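Local coordinates for protein AimR transcriptional regulator (Bacillus phage phi3T, PDB 5ZVV) that acts as a dimeric transcriptional activator of the aimX locus in the phage lysis-lysogeny switch and becomes an inactive monomer on binding the arbitrium peptide, at residues 61-70 with 85-94. Numbering follows the deposited sequence.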
ATOM      1  N   GLU A  61      -7.488   6.313  37.914  1.00 27.63           N
ATOM      2  CA  GLU A  61      -6.352   5.425  37.685  1.00 30.02           C
ATOM      3  C   GLU A  61      -5.224   6.129  36.939  1.00 26.75           C
ATOM      4  O   GLU A  61      -4.049   5.811  37.160  1.00 24.99           O
ATOM      5  CB  GLU A  61      -6.793   4.171  36.926  1.00 24.55           C
ATOM      6  CG  GLU A  61      -7.267   4.417  35.506  1.00 26.09           C
ATOM      7  CD  GLU A  61      -7.268   3.152  34.663  1.00 32.15           C
ATOM      8  OE1 GLU A  61      -6.611   2.166  35.061  1.00 33.32           O
ATOM      9  OE2 GLU A  61      -7.925   3.147  33.599  1.00 27.51           O
ATOM     10  N   GLU A  62      -5.547   7.090  36.068  1.00 23.92           N
ATOM     11  CA  GLU A  62      -4.493   7.780  35.330  1.00 26.46           C
ATOM     12  C   GLU A  62      -3.612   8.606  36.259  1.00 26.48           C
ATOM     13  O   GLU A  62      -2.390   8.666  36.077  1.00 26.74           O
ATOM     14  CB  GLU A  62      -5.088   8.669  34.238  1.00 22.76           C
ATOM     15  CG  GLU A  62      -4.022   9.428  33.460  1.00 21.39           C
ATOM     16  CD  GLU A  62      -4.584  10.235  32.312  1.00 25.04           C
ATOM     17  OE1 GLU A  62      -5.822  10.270  32.152  1.00 27.94           O
ATOM     18  OE2 GLU A  62      -3.782  10.839  31.569  1.00 25.10           O
ATOM     19  N   GLN A  63      -4.209   9.248  37.264  1.00 24.60           N
ATOM     20  CA  GLN A  63      -3.426  10.078  38.174  1.00 28.77           C
ATOM     21  C   GLN A  63      -2.625   9.220  39.147  1.00 24.41           C
ATOM     22  O   GLN A  63      -1.400   9.377  39.274  1.00 29.75           O
ATOM     23  CB  GLN A  63      -4.350  11.041  38.921  1.00 31.88           C
ATOM     24  CG  GLN A  63      -4.984  12.120  38.040  1.00 31.89           C
ATOM     25  CD  GLN A  63      -6.194  11.630  37.253  1.00 37.66           C
ATOM     26  OE1 GLN A  63      -6.733  10.552  37.515  1.00 40.02           O
ATOM     27  NE2 GLN A  63      -6.626  12.427  36.280  1.00 36.65           N
ATOM     28  N   LEU A  64      -3.302   8.293  39.831  1.00 23.42           N
ATOM     29  CA  LEU A  64      -2.623   7.408  40.773  1.00 25.24           C
ATOM     30  C   LEU A  64      -1.497   6.644  40.092  1.00 23.69           C
ATOM     31  O   LEU A  64      -0.365   6.614  40.588  1.00 27.95           O
ATOM     32  CB  LEU A  64      -3.627   6.439  41.397  1.00 21.96           C
ATOM     33  CG  LEU A  64      -4.827   7.062  42.110  1.00 28.47           C
ATOM     34  CD1 LEU A  64      -5.654   5.988  42.792  1.00 19.94           C
ATOM     35  CD2 LEU A  64      -4.381   8.123  43.107  1.00 27.68           C
ATOM     36  N   LEU A  65      -1.788   6.025  38.947  1.00 22.20           N
ATOM     37  CA  LEU A  65      -0.768   5.266  38.234  1.00 28.50           C
ATOM     38  C   LEU A  65       0.265   6.172  37.587  1.00 31.70           C
ATOM     39  O   LEU A  65       1.389   5.726  37.329  1.00 27.51           O
ATOM     40  CB  LEU A  65      -1.416   4.368  37.179  1.00 25.80           C
ATOM     41  CG  LEU A  65      -2.239   3.206  37.736  1.00 23.48           C
ATOM     42  CD1 LEU A  65      -2.845   2.387  36.607  1.00 23.05           C
ATOM     43  CD2 LEU A  65      -1.380   2.338  38.636  1.00 22.69           C
ATOM     44  N   SER A  66      -0.091   7.427  37.310  1.00 29.21           N
ATOM     45  CA  SER A  66       0.905   8.385  36.850  1.00 28.58           C
ATOM     46  C   SER A  66       1.947   8.633  37.929  1.00 31.04           C
ATOM     47  O   SER A  66       3.140   8.764  37.634  1.00 36.94           O
ATOM     48  CB  SER A  66       0.228   9.691  36.436  1.00 33.96           C
ATOM     49  OG  SER A  66       1.184  10.655  36.032  1.00 49.58           O
ATOM     50  N   GLU A  67       1.515   8.684  39.189  1.00 31.43           N
ATOM     51  CA  GLU A  67       2.476   8.819  40.279  1.00 31.17           C
ATOM     52  C   GLU A  67       3.212   7.509  40.542  1.00 31.97           C
ATOM     53  O   GLU A  67       4.411   7.515  40.843  1.00 33.79           O
ATOM     54  CB  GLU A  67       1.761   9.301  41.543  1.00 32.35           C
ATOM     55  CG  GLU A  67       2.674   9.531  42.735  1.00 36.18           C
ATOM     56  CD  GLU A  67       1.927  10.080  43.935  1.00 43.52           C
ATOM     57  OE1 GLU A  67       0.683  10.194  43.863  1.00 37.78           O
ATOM     58  OE2 GLU A  67       2.582  10.399  44.950  1.00 43.30           O
ATOM     59  N   TYR A  68       2.515   6.379  40.415  1.00 27.13           N
ATOM     60  CA  TYR A  68       3.084   5.091  40.799  1.00 26.26           C
ATOM     61  C   TYR A  68       4.124   4.614  39.791  1.00 29.56           C
ATOM     62  O   TYR A  68       5.199   4.139  40.173  1.00 24.98           O
ATOM     63  CB  TYR A  68       1.961   4.064  40.947  1.00 30.00           C
ATOM     64  CG  TYR A  68       2.399   2.721  41.479  1.00 31.54           C
ATOM     65  CD1 TYR A  68       2.421   2.470  42.844  1.00 29.90           C
ATOM     66  CD2 TYR A  68       2.774   1.696  40.617  1.00 28.90           C
ATOM     67  CE1 TYR A  68       2.811   1.244  43.339  1.00 27.20           C
ATOM     68  CE2 TYR A  68       3.169   0.467  41.101  1.00 26.57           C
ATOM     69  CZ  TYR A  68       3.187   0.247  42.464  1.00 33.86           C
ATOM     70  OH  TYR A  68       3.572  -0.977  42.959  1.00 30.92           O
ATOM     71  N   PHE A  69       3.820   4.738  38.496  1.00 25.39           N
ATOM     72  CA  PHE A  69       4.707   4.207  37.464  1.00 27.87           C
ATOM     73  C   PHE A  69       6.070   4.883  37.491  1.00 29.75           C
ATOM     74  O   PHE A  69       7.095   4.243  37.229  1.00 22.04           O
ATOM     75  CB  PHE A  69       4.068   4.370  36.084  1.00 26.10           C
ATOM     76  CG  PHE A  69       2.986   3.370  35.787  1.00 24.67           C
ATOM     77  CD1 PHE A  69       2.778   2.278  36.613  1.00 24.89           C
ATOM     78  CD2 PHE A  69       2.184   3.517  34.666  1.00 26.13           C
ATOM     79  CE1 PHE A  69       1.785   1.358  36.335  1.00 21.65           C
ATOM     80  CE2 PHE A  69       1.190   2.598  34.381  1.00 25.03           C
ATOM     81  CZ  PHE A  69       0.992   1.518  35.215  1.00 23.59           C
ATOM     82  N   LEU A  70       6.105   6.182  37.800  1.00 28.59           N
ATOM     83  CA  LEU A  70       7.364   6.914  37.817  1.00 29.22           C
ATOM     84  C   LEU A  70       8.273   6.500  38.965  1.00 27.94           C
ATOM     85  O   LEU A  70       9.434   6.920  38.992  1.00 26.31           O
ATOM     86  CB  LEU A  70       7.096   8.419  37.880  1.00 31.57           C
ATOM     87  CG  LEU A  70       6.385   9.006  36.658  1.00 34.14           C
ATOM     88  CD1 LEU A  70       6.167  10.501  36.833  1.00 30.58           C
ATOM     89  CD2 LEU A  70       7.169   8.715  35.383  1.00 22.36           C
ATOM     90  N   TYR A  85       1.186  -0.253  29.278  1.00 19.10           N
ATOM     91  CA  TYR A  85      -0.111   0.132  29.825  1.00 23.31           C
ATOM     92  C   TYR A  85      -0.366   1.624  29.638  1.00 21.91           C
ATOM     93  O   TYR A  85      -1.485   2.036  29.308  1.00 20.23           O
ATOM     94  CB  TYR A  85      -0.193  -0.247  31.305  1.00 22.22           C
ATOM     95  CG  TYR A  85      -1.594  -0.216  31.871  1.00 20.79           C
ATOM     96  CD1 TYR A  85      -2.528  -1.184  31.521  1.00 21.77           C
ATOM     97  CD2 TYR A  85      -1.981   0.774  32.765  1.00 22.73           C
ATOM     98  CE1 TYR A  85      -3.808  -1.162  32.039  1.00 24.46           C
ATOM     99  CE2 TYR A  85      -3.259   0.804  33.289  1.00 23.80           C
ATOM    100  CZ  TYR A  85      -4.167  -0.165  32.923  1.00 26.83           C
ATOM    101  OH  TYR A  85      -5.441  -0.138  33.442  1.00 30.48           O
ATOM    102  N   SER A  86       0.664   2.448  29.832  1.00 18.46           N
ATOM    103  CA  SER A  86       0.496   3.886  29.652  1.00 20.96           C
ATOM    104  C   SER A  86       0.158   4.219  28.207  1.00 21.75           C
ATOM    105  O   SER A  86      -0.742   5.024  27.941  1.00 17.19           O
ATOM    106  CB  SER A  86       1.761   4.622  30.093  1.00 23.20           C
ATOM    107  OG  SER A  86       1.580   6.026  30.043  1.00 25.05           O
ATOM    108  N   ASP A  87       0.851   3.590  27.253  1.00 23.99           N
ATOM    109  CA  ASP A  87       0.634   3.950  25.856  1.00 17.98           C
ATOM    110  C   ASP A  87      -0.698   3.422  25.334  1.00 22.41           C
ATOM    111  O   ASP A  87      -1.350   4.086  24.521  1.00 19.52           O
ATOM    112  CB  ASP A  87       1.780   3.442  24.988  1.00 20.28           C
ATOM    113  CG  ASP A  87       1.646   3.890  23.550  1.00 23.84           C
ATOM    114  OD1 ASP A  87       1.917   5.076  23.273  1.00 24.43           O
ATOM    115  OD2 ASP A  87       1.248   3.062  22.703  1.00 24.21           O
ATOM    116  N   ILE A  88      -1.118   2.233  25.777  1.00 22.32           N
ATOM    117  CA  ILE A  88      -2.391   1.711  25.284  1.00 24.10           C
ATOM    118  C   ILE A  88      -3.554   2.544  25.815  1.00 23.32           C
ATOM    119  O   ILE A  88      -4.602   2.643  25.165  1.00 24.58           O
ATOM    120  CB  ILE A  88      -2.549   0.217  25.634  1.00 19.63           C
ATOM    121  CG1 ILE A  88      -3.611  -0.424  24.737  1.00 22.51           C
ATOM    122  CG2 ILE A  88      -2.912   0.031  27.099  1.00 18.76           C
ATOM    123  CD1 ILE A  88      -3.779  -1.915  24.946  1.00 17.49           C
ATOM    124  N   ASN A  89      -3.394   3.160  26.986  1.00 19.00           N
ATOM    125  CA  ASN A  89      -4.393   4.079  27.515  1.00 23.04           C
ATOM    126  C   ASN A  89      -4.294   5.474  26.911  1.00 23.83           C
ATOM    127  O   ASN A  89      -5.156   6.311  27.198  1.00 23.30           O
ATOM    128  CB  ASN A  89      -4.264   4.183  29.038  1.00 19.00           C
ATOM    129  CG  ASN A  89      -4.897   3.014  29.764  1.00 19.81           C
ATOM    130  OD1 ASN A  89      -6.119   2.943  29.907  1.00 17.73           O
ATOM    131  ND2 ASN A  89      -4.067   2.098  30.248  1.00 15.64           N
ATOM    132  N   GLN A  90      -3.269   5.735  26.093  1.00 19.21           N
ATOM    133  CA  GLN A  90      -3.024   7.048  25.490  1.00 28.22           C
ATOM    134  C   GLN A  90      -2.745   8.107  26.556  1.00 26.57           C
ATOM    135  O   GLN A  90      -3.163   9.261  26.437  1.00 27.42           O
ATOM    136  CB  GLN A  90      -4.178   7.474  24.577  1.00 28.43           C
ATOM    137  CG  GLN A  90      -4.297   6.639  23.310  1.00 34.80           C
ATOM    138  CD  GLN A  90      -5.512   7.003  22.476  1.00 45.61           C
ATOM    139  OE1 GLN A  90      -6.299   7.873  22.850  1.00 46.13           O
ATOM    140  NE2 GLN A  90      -5.673   6.333  21.340  1.00 50.76           N
ATOM    141  N   TRP A  91      -2.025   7.709  27.606  1.00 23.80           N
ATOM    142  CA  TRP A  91      -1.532   8.649  28.611  1.00 25.77           C
ATOM    143  C   TRP A  91      -0.184   9.192  28.131  1.00 23.55           C
ATOM    144  O   TRP A  91       0.887   8.855  28.639  1.00 19.93           O
ATOM    145  CB  TRP A  91      -1.423   7.967  29.969  1.00 23.63           C
ATOM    146  CG  TRP A  91      -2.716   7.407  30.478  1.00 21.78           C
ATOM    147  CD1 TRP A  91      -3.974   7.734  30.062  1.00 27.82           C
ATOM    148  CD2 TRP A  91      -2.879   6.419  31.503  1.00 21.16           C
ATOM    149  NE1 TRP A  91      -4.910   7.014  30.766  1.00 22.48           N
ATOM    150  CE2 TRP A  91      -4.263   6.203  31.660  1.00 23.90           C
ATOM    151  CE3 TRP A  91      -1.989   5.698  32.307  1.00 21.72           C
ATOM    152  CZ2 TRP A  91      -4.778   5.291  32.582  1.00 26.63           C
ATOM    153  CZ3 TRP A  91      -2.504   4.796  33.227  1.00 22.70           C
ATOM    154  CH2 TRP A  91      -3.883   4.600  33.354  1.00 19.75           C
ATOM    155  N   ASP A  92      -0.267  10.077  27.131  1.00 22.73           N
ATOM    156  CA  ASP A  92       0.906  10.452  26.341  1.00 24.97           C
ATOM    157  C   ASP A  92       1.993  11.103  27.190  1.00 28.84           C
ATOM    158  O   ASP A  92       3.182  10.821  27.002  1.00 26.17           O
ATOM    159  CB  ASP A  92       0.493  11.392  25.209  1.00 29.82           C
ATOM    160  CG  ASP A  92      -0.376  10.713  24.171  1.00 29.18           C
ATOM    161  OD1 ASP A  92      -0.273   9.477  24.026  1.00 31.94           O
ATOM    162  OD2 ASP A  92      -1.160  11.417  23.498  1.00 28.93           O
ATOM    163  N   THR A  93       1.610  11.994  28.107  1.00 23.51           N
ATOM    164  CA  THR A  93       2.595  12.662  28.956  1.00 30.16           C
ATOM    165  C   THR A  93       3.356  11.645  29.800  1.00 23.64           C
ATOM    166  O   THR A  93       4.597  11.588  29.783  1.00 28.00           O
ATOM    167  CB  THR A  93       1.891  13.691  29.847  1.00 28.27           C
ATOM    168  OG1 THR A  93       1.133  14.594  29.032  1.00 23.75           O
ATOM    169  CG2 THR A  93       2.899  14.484  30.666  1.00 26.09           C
ATOM    170  N   LEU A  94       2.610  10.826  30.544  1.00 25.33           N
ATOM    171  CA  LEU A  94       3.209   9.743  31.313  1.00 26.03           C
ATOM    172  C   LEU A  94       4.019   8.816  30.417  1.00 21.12           C
ATOM    173  O   LEU A  94       5.138   8.427  30.769  1.00 23.98           O
ATOM    174  CB  LEU A  94       2.114   8.966  32.044  1.00 24.53           C
ATOM    175  CG  LEU A  94       2.549   7.776  32.899  1.00 23.68           C
ATOM    176  CD1 LEU A  94       3.477   8.228  34.014  1.00 24.36           C
ATOM    177  CD2 LEU A  94       1.338   7.062  33.467  1.00 23.03           C
TER
HETATM  178  O   HOH W   1      -7.966   1.856  31.435  1.00 23.18           O
HETATM  179  O   HOH W   2      -0.736  11.515  30.730  1.00 29.38           O
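In the all-helical, TPR-like array of this receptor, helix 61-69 packs against the turn that joins helices 77-88 and 92-103, where the side chain of E62 lies across one face of W91, the residue at the N-cap position of the second helix. The aliphatic part of E62 makes a CH-pi contact, with E62 CG 3.6 Å from the centroid of the five-membered ring of W91 and almost on its normal. Because CG stands anti to the backbone N (chi1 179°) and the chain beyond it is extended, the carboxylate continues over the same face, its plane only 7° from that of the indole, and E62 CD comes 3.4 Å from CD1 of W91. N89 CB covers the opposite face, so the indole is held between E62 of the neighbouring helix and N89 of its own turn. At its edge sits E61 CD, with the carboxylate turned nearly perpendicular to the ring.

E61 spends its two oxygens differently. E61 OE1 accepts a 3.0 Å hydrogen bond on its syn side from Y85 OH, whereas OE2 accepts one from a water that also donates to N89 OD1. The other end of that amide, ND2, passes over the centre of the Y85 ring and N89 ND2 donates to Y85 O at 2.7 Å, tying the asparagine back to the preceding turn.

Further along, L65 CD1 touches both rings, at Y85 CE2 and W91 CH2, and F69 CZ meets Y85 CD2 at 3.9 Å. L94 extends the apolar layer, its CD2 against S66 CA and F69 CD2, its CD1 near L70. L50 of helix 47-56 touches L65, F69 and Y85.

Van der Waals packing, much of it from the glutamates against the indole, thus dominates the interface, while the Y85 hydroxyl and the bridging water, with K54 as a distant, weak ion partner, probably help to stabilise the negative charge of buried E61.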